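Local coordinates for C-glycoside 3-oxidase (Microbacterium trichothecenolyticum, PDB 7DVE), which oxidises the C3 hydroxyl of the sugar in C-glycosides such as isoorientin and mangiferin, using bound FAD and reducing oxygen to hydrogen peroxide, at residues D166-S171 / G208-S213; R178-A183 / V305-F310; Q196-A201 / H342-Q347. One frame throughout, in Å; residues are numbered along the deposited sequence.

Contact 1: residues D166-S171 / G208-S213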
ATOM      1  N   ASP A 166       2.774  19.109   6.729  1.00 49.80           N
ATOM      2  CA  ASP A 166       3.643  20.249   6.987  1.00 54.61           C
ATOM      3  C   ASP A 166       5.125  19.906   6.983  1.00 53.59           C
ATOM      4  O   ASP A 166       5.941  20.809   7.145  1.00 56.50           O
ATOM      5  CB  ASP A 166       3.292  20.889   8.339  1.00 54.41           C
ATOM      6  CG  ASP A 166       1.841  21.328   8.406  1.00 57.59           C
ATOM      7  OD1 ASP A 166       1.286  21.725   7.353  1.00 59.65           O
ATOM      8  OD2 ASP A 166       1.251  21.274   9.505  1.00 64.09           O
ATOM      9  N   ALA A 167       5.486  18.642   6.777  1.00 52.99           N
ATOM     10  CA  ALA A 167       6.864  18.193   6.971  1.00 57.03           C
ATOM     11  C   ALA A 167       7.877  19.017   6.180  1.00 54.38           C
ATOM     12  O   ALA A 167       9.012  19.210   6.641  1.00 55.41           O
ATOM     13  CB  ALA A 167       6.982  16.716   6.587  1.00 54.66           C
ATOM     14  N   PHE A 168       7.481  19.532   5.018  1.00 50.79           N
ATOM     15  CA  PHE A 168       8.356  20.304   4.147  1.00 50.94           C
ATOM     16  C   PHE A 168       8.099  21.801   4.197  1.00 53.82           C
ATOM     17  O   PHE A 168       8.624  22.522   3.349  1.00 56.23           O
ATOM     18  CB  PHE A 168       8.210  19.828   2.702  1.00 51.00           C
ATOM     19  CG  PHE A 168       8.643  18.421   2.491  1.00 50.37           C
ATOM     20  CD1 PHE A 168       9.955  18.128   2.175  1.00 50.88           C
ATOM     21  CD2 PHE A 168       7.742  17.378   2.619  1.00 49.94           C
ATOM     22  CE1 PHE A 168      10.368  16.814   1.996  1.00 47.41           C
ATOM     23  CE2 PHE A 168       8.150  16.068   2.435  1.00 49.49           C
ATOM     24  CZ  PHE A 168       9.470  15.798   2.121  1.00 48.95           C
ATOM     25  N   ASP A 169       7.329  22.306   5.172  1.00 52.59           N
ATOM     26  CA  ASP A 169       6.935  23.716   5.113  1.00 55.17           C
ATOM     27  C   ASP A 169       8.080  24.687   5.401  1.00 55.64           C
ATOM     28  O   ASP A 169       7.934  25.879   5.105  1.00 54.74           O
ATOM     29  CB  ASP A 169       5.792  24.010   6.084  1.00 54.79           C
ATOM     30  CG  ASP A 169       4.427  23.609   5.533  1.00 58.09           C
ATOM     31  OD1 ASP A 169       4.339  23.070   4.411  1.00 56.60           O
ATOM     32  OD2 ASP A 169       3.427  23.820   6.253  1.00 64.56           O
ATOM     33  N   ALA A 170       9.198  24.228   5.983  1.00 56.04           N
ATOM     34  CA  ALA A 170      10.318  25.121   6.289  1.00 57.28           C
ATOM     35  C   ALA A 170      11.380  25.164   5.193  1.00 59.03           C
ATOM     36  O   ALA A 170      12.359  25.904   5.336  1.00 62.82           O
ATOM     37  CB  ALA A 170      10.996  24.728   7.609  1.00 54.03           C
ATOM     38  N   SER A 171      11.225  24.409   4.109  1.00 55.68           N
ATOM     39  CA  SER A 171      12.335  24.441   3.175  1.00 60.54           C
ATOM     40  C   SER A 171      12.257  25.687   2.288  1.00 61.66           C
ATOM     41  O   SER A 171      11.175  26.242   2.074  1.00 60.23           O
ATOM     42  CB  SER A 171      12.356  23.193   2.298  1.00 56.81           C
ATOM     43  OG  SER A 171      11.707  23.438   1.084  1.00 58.07           O
ATOM     44  N   GLY A 208      16.979  14.106  13.987  1.00 65.25           N
ATOM     45  CA  GLY A 208      16.787  15.176  13.033  1.00 65.46           C
ATOM     46  C   GLY A 208      16.074  14.813  11.739  1.00 66.17           C
ATOM     47  O   GLY A 208      15.058  15.417  11.385  1.00 64.11           O
ATOM     48  N   PRO A 209      16.627  13.860  10.985  1.00 66.94           N
ATOM     49  CA  PRO A 209      16.139  13.613   9.616  1.00 62.70           C
ATOM     50  C   PRO A 209      14.681  13.189   9.498  1.00 58.74           C
ATOM     51  O   PRO A 209      14.194  12.329  10.228  1.00 61.37           O
ATOM     52  CB  PRO A 209      17.075  12.507   9.108  1.00 65.59           C
ATOM     53  CG  PRO A 209      18.138  12.293  10.254  1.00 68.12           C
ATOM     54  CD  PRO A 209      18.048  13.492  11.114  1.00 66.18           C
ATOM     55  N   LEU A 210      14.004  13.803   8.534  1.00 60.27           N
ATOM     56  CA  LEU A 210      12.719  13.345   8.013  1.00 57.56           C
ATOM     57  C   LEU A 210      12.847  11.982   7.326  1.00 58.08           C
ATOM     58  O   LEU A 210      13.813  11.751   6.598  1.00 55.95           O
ATOM     59  CB  LEU A 210      12.226  14.367   6.999  1.00 54.43           C
ATOM     60  CG  LEU A 210      10.747  14.615   6.793  1.00 59.39           C
ATOM     61  CD1 LEU A 210      10.073  14.935   8.112  1.00 56.23           C
ATOM     62  CD2 LEU A 210      10.567  15.754   5.791  1.00 58.76           C
ATOM     63  N   VAL A 211      11.846  11.106   7.513  1.00 55.11           N
ATOM     64  CA  VAL A 211      11.864   9.751   6.953  1.00 54.70           C
ATOM     65  C   VAL A 211      10.445   9.172   6.920  1.00 51.59           C
ATOM     66  O   VAL A 211       9.598   9.512   7.745  1.00 50.97           O
ATOM     67  CB  VAL A 211      12.828   8.837   7.751  1.00 56.04           C
ATOM     68  CG1 VAL A 211      12.247   8.517   9.132  1.00 54.99           C
ATOM     69  CG2 VAL A 211      13.111   7.553   6.958  1.00 54.72           C
ATOM     70  N   TRP A 212      10.190   8.284   5.953  1.00 53.75           N
ATOM     71  CA  TRP A 212       8.864   7.676   5.778  1.00 52.38           C
ATOM     72  C   TRP A 212       8.481   6.795   6.972  1.00 51.43           C
ATOM     73  O   TRP A 212       9.322   6.132   7.588  1.00 48.42           O
ATOM     74  CB  TRP A 212       8.814   6.829   4.491  1.00 47.18           C
ATOM     75  CG  TRP A 212       9.244   7.572   3.259  1.00 48.55           C
ATOM     76  CD1 TRP A 212      10.302   7.270   2.446  1.00 50.48           C
ATOM     77  CD2 TRP A 212       8.646   8.757   2.705  1.00 49.65           C
ATOM     78  NE1 TRP A 212      10.412   8.198   1.434  1.00 48.07           N
ATOM     79  CE2 TRP A 212       9.403   9.114   1.563  1.00 48.67           C
ATOM     80  CE3 TRP A 212       7.550   9.553   3.066  1.00 49.32           C
ATOM     81  CZ2 TRP A 212       9.087  10.219   0.770  1.00 48.80           C
ATOM     82  CZ3 TRP A 212       7.241  10.654   2.280  1.00 49.18           C
ATOM     83  CH2 TRP A 212       8.010  10.979   1.144  1.00 48.27           C
ATOM     84  N   SER A 213       7.183   6.775   7.264  1.00 51.16           N
ATOM     85  CA  SER A 213       6.591   6.046   8.381  1.00 51.67           C
ATOM     86  C   SER A 213       5.908   4.780   7.876  1.00 52.60           C
ATOM     87  O   SER A 213       5.221   4.806   6.855  1.00 54.99           O
ATOM     88  CB  SER A 213       5.558   6.921   9.102  1.00 50.52           C
ATOM     89  OG  SER A 213       6.167   8.037   9.726  1.00 54.22           O
TER

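Contact 2: residues R178-A183 / V305-F310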
ATOM      1  N   ARG A 178       3.041  24.330  -5.538  1.00 58.29           N
ATOM      2  CA  ARG A 178       1.634  24.571  -5.228  1.00 59.16           C
ATOM      3  C   ARG A 178       1.165  25.913  -5.786  1.00 61.02           C
ATOM      4  O   ARG A 178       0.074  26.009  -6.355  1.00 62.48           O
ATOM      5  CB  ARG A 178       1.440  24.488  -3.707  1.00 55.14           C
ATOM      6  CG  ARG A 178       0.008  24.350  -3.252  1.00 60.80           C
ATOM      7  CD  ARG A 178      -0.094  24.162  -1.728  1.00 60.58           C
ATOM      8  NE  ARG A 178       0.281  25.334  -0.932  1.00 60.66           N
ATOM      9  CZ  ARG A 178       1.431  25.470  -0.276  1.00 60.90           C
ATOM     10  NH1 ARG A 178       2.417  24.588  -0.403  1.00 52.12           N
ATOM     11  NH2 ARG A 178       1.600  26.524   0.524  1.00 58.04           N
ATOM     12  N   GLU A 179       1.995  26.947  -5.668  1.00 59.48           N
ATOM     13  CA  GLU A 179       1.668  28.261  -6.225  1.00 61.96           C
ATOM     14  C   GLU A 179       1.479  28.188  -7.736  1.00 63.01           C
ATOM     15  O   GLU A 179       0.485  28.694  -8.290  1.00 63.03           O
ATOM     16  CB  GLU A 179       2.798  29.235  -5.905  1.00 63.25           C
ATOM     17  CG  GLU A 179       2.414  30.527  -5.268  1.00 69.24           C
ATOM     18  CD  GLU A 179       3.659  31.344  -4.924  1.00 76.52           C
ATOM     19  OE1 GLU A 179       3.518  32.431  -4.301  1.00 78.65           O
ATOM     20  OE2 GLU A 179       4.772  30.904  -5.306  1.00 75.98           O
ATOM     21  N   ARG A 180       2.451  27.580  -8.421  1.00 62.68           N
ATOM     22  CA  ARG A 180       2.407  27.539  -9.875  1.00 61.87           C
ATOM     23  C   ARG A 180       1.221  26.718 -10.371  1.00 63.79           C
ATOM     24  O   ARG A 180       0.587  27.077 -11.370  1.00 65.72           O
ATOM     25  CB  ARG A 180       3.730  27.007 -10.407  1.00 59.38           C
ATOM     26  CG  ARG A 180       4.816  28.051 -10.332  1.00 59.41           C
ATOM     27  CD  ARG A 180       6.181  27.488 -10.649  1.00 61.79           C
ATOM     28  NE  ARG A 180       7.215  28.371 -10.134  1.00 66.29           N
ATOM     29  CZ  ARG A 180       8.441  28.452 -10.627  1.00 68.13           C
ATOM     30  NH1 ARG A 180       8.836  27.673 -11.625  1.00 67.34           N
ATOM     31  NH2 ARG A 180       9.294  29.331 -10.104  1.00 64.50           N
ATOM     32  N   LEU A 181       0.880  25.631  -9.673  1.00 64.24           N
ATOM     33  CA  LEU A 181      -0.270  24.829 -10.086  1.00 62.23           C
ATOM     34  C   LEU A 181      -1.573  25.571  -9.825  1.00 66.86           C
ATOM     35  O   LEU A 181      -2.465  25.598 -10.680  1.00 69.03           O
ATOM     36  CB  LEU A 181      -0.263  23.488  -9.358  1.00 60.08           C
ATOM     37  CG  LEU A 181       0.910  22.608  -9.764  1.00 57.09           C
ATOM     38  CD1 LEU A 181       0.809  21.288  -9.045  1.00 55.49           C
ATOM     39  CD2 LEU A 181       0.905  22.421 -11.275  1.00 57.89           C
ATOM     40  N   ALA A 182      -1.700  26.184  -8.644  1.00 68.22           N
ATOM     41  CA  ALA A 182      -2.904  26.940  -8.326  1.00 69.49           C
ATOM     42  C   ALA A 182      -3.151  28.020  -9.361  1.00 69.43           C
ATOM     43  O   ALA A 182      -4.303  28.325  -9.673  1.00 73.55           O
ATOM     44  CB  ALA A 182      -2.785  27.550  -6.922  1.00 65.54           C
ATOM     45  N   ALA A 183      -2.083  28.601  -9.907  1.00 67.25           N
ATOM     46  CA  ALA A 183      -2.244  29.629 -10.937  1.00 68.86           C
ATOM     47  C   ALA A 183      -3.119  29.156 -12.095  1.00 71.43           C
ATOM     48  O   ALA A 183      -3.917  29.930 -12.630  1.00 72.88           O
ATOM     49  CB  ALA A 183      -0.874  30.055 -11.472  1.00 68.13           C
ATOM     50  N   VAL A 305      10.048  17.547 -15.002  1.00 48.32           N
ATOM     51  CA  VAL A 305      10.251  18.920 -15.466  1.00 51.75           C
ATOM     52  C   VAL A 305      11.332  19.620 -14.646  1.00 51.79           C
ATOM     53  O   VAL A 305      11.549  19.330 -13.466  1.00 50.03           O
ATOM     54  CB  VAL A 305       8.949  19.766 -15.466  1.00 53.17           C
ATOM     55  CG1 VAL A 305       7.820  19.039 -16.194  1.00 49.48           C
ATOM     56  CG2 VAL A 305       8.535  20.127 -14.056  1.00 53.01           C
ATOM     57  N   ARG A 306      12.039  20.531 -15.307  1.00 51.74           N
ATOM     58  CA  ARG A 306      12.984  21.426 -14.665  1.00 53.80           C
ATOM     59  C   ARG A 306      12.268  22.715 -14.283  1.00 56.38           C
ATOM     60  O   ARG A 306      11.811  23.462 -15.157  1.00 58.07           O
ATOM     61  CB  ARG A 306      14.158  21.724 -15.592  1.00 54.61           C
ATOM     62  CG  ARG A 306      15.146  22.720 -15.008  1.00 57.54           C
ATOM     63  CD  ARG A 306      16.233  23.073 -16.021  1.00 63.05           C
ATOM     64  NE  ARG A 306      17.394  22.231 -15.760  1.00 67.65           N
ATOM     65  CZ  ARG A 306      17.684  21.128 -16.434  1.00 65.94           C
ATOM     66  NH1 ARG A 306      16.992  20.776 -17.511  1.00 64.48           N
ATOM     67  NH2 ARG A 306      18.680  20.354 -16.011  1.00 67.24           N
ATOM     68  N   MET A 307      12.175  22.980 -12.988  1.00 55.87           N
ATOM     69  CA  MET A 307      11.511  24.196 -12.522  1.00 58.48           C
ATOM     70  C   MET A 307      12.239  25.454 -12.999  1.00 59.30           C
ATOM     71  O   MET A 307      13.468  25.554 -12.911  1.00 60.71           O
ATOM     72  CB  MET A 307      11.433  24.188 -11.002  1.00 60.30           C
ATOM     73  CG  MET A 307      10.167  23.547 -10.503  1.00 59.94           C
ATOM     74  SD  MET A 307       9.861  23.896  -8.778  1.00 73.85           S
ATOM     75  CE  MET A 307      11.490  24.215  -8.134  1.00 64.87           C
ATOM     76  N   ARG A 308      11.474  26.419 -13.500  1.00 59.99           N
ATOM     77  CA  ARG A 308      12.012  27.699 -13.941  1.00 66.27           C
ATOM     78  C   ARG A 308      12.005  28.705 -12.781  1.00 69.78           C
ATOM     79  O   ARG A 308      11.347  28.503 -11.754  1.00 65.38           O
ATOM     80  CB  ARG A 308      11.177  28.242 -15.107  1.00 67.64           C
ATOM     81  CG  ARG A 308       9.661  28.275 -14.781  1.00 68.75           C
ATOM     82  CD  ARG A 308       8.801  29.060 -15.789  1.00 68.93           C
ATOM     83  NE  ARG A 308       8.665  28.320 -17.043  1.00 72.84           N
ATOM     84  CZ  ARG A 308       7.628  27.550 -17.358  1.00 68.61           C
ATOM     85  NH1 ARG A 308       6.622  27.359 -16.511  1.00 63.06           N
ATOM     86  NH2 ARG A 308       7.619  26.926 -18.537  1.00 67.80           N
ATOM     87  N   ASP A 309      12.720  29.819 -12.977  1.00 73.64           N
ATOM     88  CA  ASP A 309      12.781  30.938 -12.025  1.00 76.21           C
ATOM     89  C   ASP A 309      13.019  30.441 -10.606  1.00 79.06           C
ATOM     90  O   ASP A 309      12.192  30.575  -9.708  1.00 77.10           O
ATOM     91  CB  ASP A 309      11.523  31.793 -12.093  1.00 74.39           C
ATOM     92  CG  ASP A 309      11.220  32.248 -13.494  1.00 76.47           C
ATOM     93  OD1 ASP A 309      12.179  32.365 -14.308  1.00 76.01           O
ATOM     94  OD2 ASP A 309      10.018  32.465 -13.772  1.00 74.71           O
ATOM     95  N   PHE A 310      14.182  29.865 -10.434  1.00 93.10           N
ATOM     96  CA  PHE A 310      14.519  29.029  -9.295  1.00 92.08           C
ATOM     97  C   PHE A 310      15.624  29.765  -8.555  1.00 93.26           C
ATOM     98  O   PHE A 310      16.785  29.725  -8.971  1.00 93.14           O
ATOM     99  CB  PHE A 310      14.962  27.661  -9.805  1.00 89.95           C
ATOM    100  CG  PHE A 310      15.257  26.663  -8.741  1.00 88.45           C
ATOM    101  CD1 PHE A 310      14.236  26.030  -8.062  1.00 86.39           C
ATOM    102  CD2 PHE A 310      16.568  26.333  -8.437  1.00 88.65           C
ATOM    103  CE1 PHE A 310      14.512  25.074  -7.088  1.00 83.82           C
ATOM    104  CE2 PHE A 310      16.858  25.385  -7.460  1.00 86.49           C
ATOM    105  CZ  PHE A 310      15.826  24.746  -6.791  1.00 83.89           C
TER

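Contact 3: residues Q196-A201 / H342-Q347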
ATOM      1  N   GLN A 196      -2.921  21.354  -3.216  1.00 54.39           N
ATOM      2  CA  GLN A 196      -2.636  21.442  -1.787  1.00 58.26           C
ATOM      3  C   GLN A 196      -1.438  20.553  -1.480  1.00 56.61           C
ATOM      4  O   GLN A 196      -0.934  19.843  -2.358  1.00 52.94           O
ATOM      5  CB  GLN A 196      -3.861  21.039  -0.952  1.00 58.11           C
ATOM      6  CG  GLN A 196      -4.522  19.697  -1.367  1.00 56.67           C
ATOM      7  CD  GLN A 196      -5.804  19.448  -0.600  1.00 60.60           C
ATOM      8  OE1 GLN A 196      -5.770  19.132   0.594  1.00 59.32           O
ATOM      9  NE2 GLN A 196      -6.944  19.633  -1.262  1.00 63.26           N
ATOM     10  N   ARG A 197      -0.978  20.595  -0.221  1.00 53.13           N
ATOM     11  CA  ARG A 197       0.128  19.730   0.170  1.00 52.93           C
ATOM     12  C   ARG A 197      -0.321  18.282   0.170  1.00 51.33           C
ATOM     13  O   ARG A 197      -1.474  17.980   0.483  1.00 52.26           O
ATOM     14  CB  ARG A 197       0.655  20.088   1.557  1.00 53.36           C
ATOM     15  CG  ARG A 197       1.088  21.516   1.730  1.00 52.48           C
ATOM     16  CD  ARG A 197       0.634  22.012   3.100  1.00 57.74           C
ATOM     17  NE  ARG A 197       1.420  23.146   3.551  1.00 55.70           N
ATOM     18  CZ  ARG A 197       0.994  24.395   3.433  1.00 61.81           C
ATOM     19  NH1 ARG A 197      -0.148  24.674   2.818  1.00 60.30           N
ATOM     20  NH2 ARG A 197       1.714  25.386   3.964  1.00 62.48           N
ATOM     21  N   MET A 198       0.567  17.383  -0.201  1.00 47.82           N
ATOM     22  CA  MET A 198       0.218  15.985  -0.066  1.00 47.82           C
ATOM     23  C   MET A 198       0.255  15.611   1.414  1.00 48.63           C
ATOM     24  O   MET A 198       1.226  15.931   2.102  1.00 48.82           O
ATOM     25  CB  MET A 198       1.161  15.081  -0.849  1.00 48.80           C
ATOM     26  CG  MET A 198       0.756  13.617  -0.729  1.00 43.87           C
ATOM     27  SD  MET A 198      -0.768  13.272  -1.623  1.00 56.44           S
ATOM     28  CE  MET A 198      -0.153  13.217  -3.317  1.00 49.34           C
ATOM     29  N   PRO A 199      -0.768  14.957   1.951  1.00 50.11           N
ATOM     30  CA  PRO A 199      -0.626  14.394   3.304  1.00 48.77           C
ATOM     31  C   PRO A 199       0.282  13.178   3.254  1.00 47.66           C
ATOM     32  O   PRO A 199       0.092  12.289   2.422  1.00 50.41           O
ATOM     33  CB  PRO A 199      -2.061  14.034   3.714  1.00 46.03           C
ATOM     34  CG  PRO A 199      -2.968  14.623   2.673  1.00 46.01           C
ATOM     35  CD  PRO A 199      -2.159  14.970   1.463  1.00 50.87           C
ATOM     36  N   LEU A 200       1.303  13.155   4.119  1.00 49.05           N
ATOM     37  CA  LEU A 200       2.395  12.189   3.995  1.00 47.51           C
ATOM     38  C   LEU A 200       2.596  11.411   5.285  1.00 49.63           C
ATOM     39  O   LEU A 200       2.567  11.981   6.379  1.00 52.68           O
ATOM     40  CB  LEU A 200       3.727  12.876   3.619  1.00 46.89           C
ATOM     41  CG  LEU A 200       3.947  13.487   2.235  1.00 48.42           C
ATOM     42  CD1 LEU A 200       5.257  14.309   2.208  1.00 42.88           C
ATOM     43  CD2 LEU A 200       3.931  12.392   1.078  1.00 44.29           C
ATOM     44  N   ALA A 201       2.856  10.115   5.148  1.00 48.93           N
ATOM     45  CA  ALA A 201       3.142   9.256   6.296  1.00 51.87           C
ATOM     46  C   ALA A 201       4.634   9.362   6.556  1.00 51.41           C
ATOM     47  O   ALA A 201       5.432   8.564   6.061  1.00 49.50           O
ATOM     48  CB  ALA A 201       2.707   7.822   6.026  1.00 49.73           C
ATOM     49  N   HIS A 342      -5.664  10.952 -10.000  1.00 55.57           N
ATOM     50  CA  HIS A 342      -4.923  11.393  -8.827  1.00 52.06           C
ATOM     51  C   HIS A 342      -3.546  11.859  -9.293  1.00 53.59           C
ATOM     52  O   HIS A 342      -2.839  11.113  -9.980  1.00 51.37           O
ATOM     53  CB  HIS A 342      -4.805  10.270  -7.804  1.00 50.17           C
ATOM     54  CG  HIS A 342      -3.690  10.458  -6.832  1.00 51.96           C
ATOM     55  ND1 HIS A 342      -3.806  11.258  -5.715  1.00 49.31           N
ATOM     56  CD2 HIS A 342      -2.422   9.973  -6.821  1.00 50.78           C
ATOM     57  CE1 HIS A 342      -2.669  11.238  -5.045  1.00 50.80           C
ATOM     58  NE2 HIS A 342      -1.814  10.460  -5.691  1.00 51.50           N
ATOM     59  N   GLY A 343      -3.172  13.089  -8.950  1.00 51.73           N
ATOM     60  CA  GLY A 343      -1.909  13.664  -9.375  1.00 49.50           C
ATOM     61  C   GLY A 343      -1.008  13.939  -8.186  1.00 51.18           C
ATOM     62  O   GLY A 343      -1.463  14.410  -7.143  1.00 47.73           O
ATOM     63  N   GLN A 344       0.270  13.659  -8.350  1.00 48.52           N
ATOM     64  CA  GLN A 344       1.209  14.100  -7.348  1.00 46.83           C
ATOM     65  C   GLN A 344       2.447  14.618  -8.054  1.00 48.34           C
ATOM     66  O   GLN A 344       2.866  14.071  -9.080  1.00 44.98           O
ATOM     67  CB  GLN A 344       1.565  12.988  -6.352  1.00 48.04           C
ATOM     68  CG  GLN A 344       2.027  11.698  -6.966  1.00 49.10           C
ATOM     69  CD  GLN A 344       1.914  10.528  -5.998  1.00 50.56           C
ATOM     70  OE1 GLN A 344       0.865  10.305  -5.360  1.00 49.20           O
ATOM     71  NE2 GLN A 344       2.996   9.772  -5.884  1.00 48.08           N
ATOM     72  N   VAL A 345       2.982  15.708  -7.502  1.00 46.81           N
ATOM     73  CA  VAL A 345       4.231  16.322  -7.926  1.00 47.77           C
ATOM     74  C   VAL A 345       5.227  16.166  -6.786  1.00 45.88           C
ATOM     75  O   VAL A 345       4.893  16.446  -5.631  1.00 47.65           O
ATOM     76  CB  VAL A 345       4.025  17.803  -8.282  1.00 48.03           C
ATOM     77  CG1 VAL A 345       5.276  18.353  -8.932  1.00 47.93           C
ATOM     78  CG2 VAL A 345       2.835  17.953  -9.178  1.00 43.00           C
ATOM     79  N   MET A 346       6.442  15.726  -7.104  1.00 45.35           N
ATOM     80  CA  MET A 346       7.352  15.188  -6.103  1.00 45.87           C
ATOM     81  C   MET A 346       8.782  15.610  -6.366  1.00 45.11           C
ATOM     82  O   MET A 346       9.254  15.534  -7.498  1.00 45.11           O
ATOM     83  CB  MET A 346       7.307  13.643  -6.068  1.00 49.24           C
ATOM     84  CG  MET A 346       5.922  13.031  -6.265  1.00 48.37           C
ATOM     85  SD  MET A 346       5.931  11.463  -7.079  1.00 54.38           S
ATOM     86  CE  MET A 346       5.905  11.954  -8.797  1.00 45.62           C
ATOM     87  N   GLN A 347       9.476  16.028  -5.309  1.00 46.13           N
ATOM     88  CA  GLN A 347      10.929  16.006  -5.335  1.00 46.31           C
ATOM     89  C   GLN A 347      11.371  14.569  -5.572  1.00 44.85           C
ATOM     90  O   GLN A 347      10.682  13.623  -5.181  1.00 44.39           O
ATOM     91  CB  GLN A 347      11.517  16.556  -4.014  1.00 46.09           C
ATOM     92  CG  GLN A 347      11.027  15.902  -2.717  1.00 46.14           C
ATOM     93  CD  GLN A 347      11.626  16.555  -1.451  1.00 48.81           C
ATOM     94  OE1 GLN A 347      11.423  17.743  -1.173  1.00 46.87           O
ATOM     95  NE2 GLN A 347      12.374  15.769  -0.689  1.00 49.71           N
TER

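Contact 1: residues D166-S171 / G208-S213
With its CG opposite the carbonyl carbon and beside the backbone N (chi1 -64°), Phe168 carries its ring forward to Leu210, whose own first torsion is well off a staggered value (chi1 -149°) and brings both methyls up to the 166-171 loop. One of those methyls does most of the work. Leu210 CD2 sits over a face of the Phe168 ring, 4.0 Å from the centroid and 19° off the ring normal, which makes a good CH-pi contact. It lies off centre, toward the rim, so the ring atom it comes nearest is Phe168 CZ, at 3.8 Å. The same methyl is also met by Ala167, whose CB stands 3.8 Å from Leu210 CD2; of the 166-171 loop, Leu210 CD1 touches Ala167 CB, at 3.9 Å. CD2 thus fits the corner between the ring face and the Ala167 methyl.

Ala167 and Phe168 are the two central residues of a type I beta turn, Asp166 to Asp169, closed by a bond from Asp169 N to Asp166 O of 2.8 Å; a second type I turn, Phe168 to Ser171, overlaps it. Facing the loop is strand 210-212 of the large antiparallel sheet that, in GMC oxidoreductases, forms the body of the substrate-binding part beside the FAD-binding Rossmann-type part. Val211 bonds through its backbone to His203 of strand 196-204, and Ala167 also rests on Val202 of that strand. The flavin cofactor lies further in, about 11 Å from the Phe168 side chain.

Contact 2: residues R178-A183 / V305-F310
Arg180 meets Arg308 guanidinium-first, but what it seizes is the backbone: its extended chain leaves the helix and presents NH1 and NH2 end-on to a single carbonyl oxygen, Arg308 O. The two bonds are short, 2.6 Å from Arg180 NH1 and 2.8 Å from Arg180 NH2 to Arg308 O, though neither is straight. The oxygen lies in the guanidinium plane, while both nitrogens approach it from the same face of the carbonyl plane. Arg180 NH2 adds a weak bond of 3.2 Å to Asp309 O, the next carbonyl along. Ile426 O takes a further bond from Arg180 NH1, so three backbone carbonyls share the NH1 and NH2 end of the group, and together these bonds probably limit its turning.

The two arginine side chains run obliquely past each other. Their guanidinium planes are only 18° apart but do not stack: Arg180 NH1 touches the aliphatic part of Arg308 at CG (3.3 Å), and Arg308 bends away to give its NH1 to Lys424 O. Alongside, Met307 packs on Ile176 and Val177. An arginine of helix 176-183 here clasps the exit of strand 300-307, joining helix to antiparallel sheet in the GMC oxidoreductase fold.

Contact 3: residues Q196-A201 / H342-Q347
Met198 drives its terminal methyl into strand 341-347, where CE meets Gln344 CB at 3.5 Å and His342 CE1 at 3.6 Å. This is a contact within the antiparallel sheet of the GMC oxidoreductase fold, made over the top of a strand: 330-333 pairs with both 196-204 and 341-347, and Met198 crosses it, touching Val330 and Trp332 on the way. The reach depends on its torsions, with CG opposite the backbone N (chi1 -178°) and further bends at the next two bonds that curl CE over. The methyl comes to the His342 ring obliquely, from the direction opposite to that of the imidazole, and it also grazes Gln344 OE1 at 3.7 Å.

His342 and Gln344, two residues apart on the same strand, hold one another in place. His342 NE2 donates to Gln344 OE1 over 2.7 Å, nearly straight at 159°, with the oxygen close to the ring plane and the donor tilted 22° from the amide carbonyl plane. The same oxygen accepts from Asn488 ND2. A leucine in place of His342 would probably leave Gln344 OE1 without its ring donor, with Asn488 ND2 still bonded to it, and the amide less firmly held.

Further out, the rings of Trp332 and Phe372 pack round His342. The cofactor is near: the Gln344 side chain is about 5 Å from FAD, and that of Met198 about 4 Å from Ala131, an FAD-binding residue. The other end of the Gln344 amide, NE2, makes a weak bond of 3.6 Å to Met346 SD.

Contacts 1 and 3 are buried, whereas contact 2 is only partly so and lies away from the annotated sites. The chemistry follows: a methyl over an aromatic face in contact 1, charge gripped by backbone carbonyls in contact 2, and in contact 3 a methyl against carbons of a mutually bonded histidine and glutamine close to the flavin. All three reach the same antiparallel sheet. Strand 196-204 pairs with 210-212, and contacts 1 and 3 are stitched by the Ser213 N to Ala201 O hydrogen bond, the Asp169-Arg197 salt bridge and Phe168 packed on Leu200. Helix 176-183 ties contact 2 to contact 3, Leu181 resting on Val345 and Arg178 on Gln196, with like-charged Arg178 and Arg197 close together.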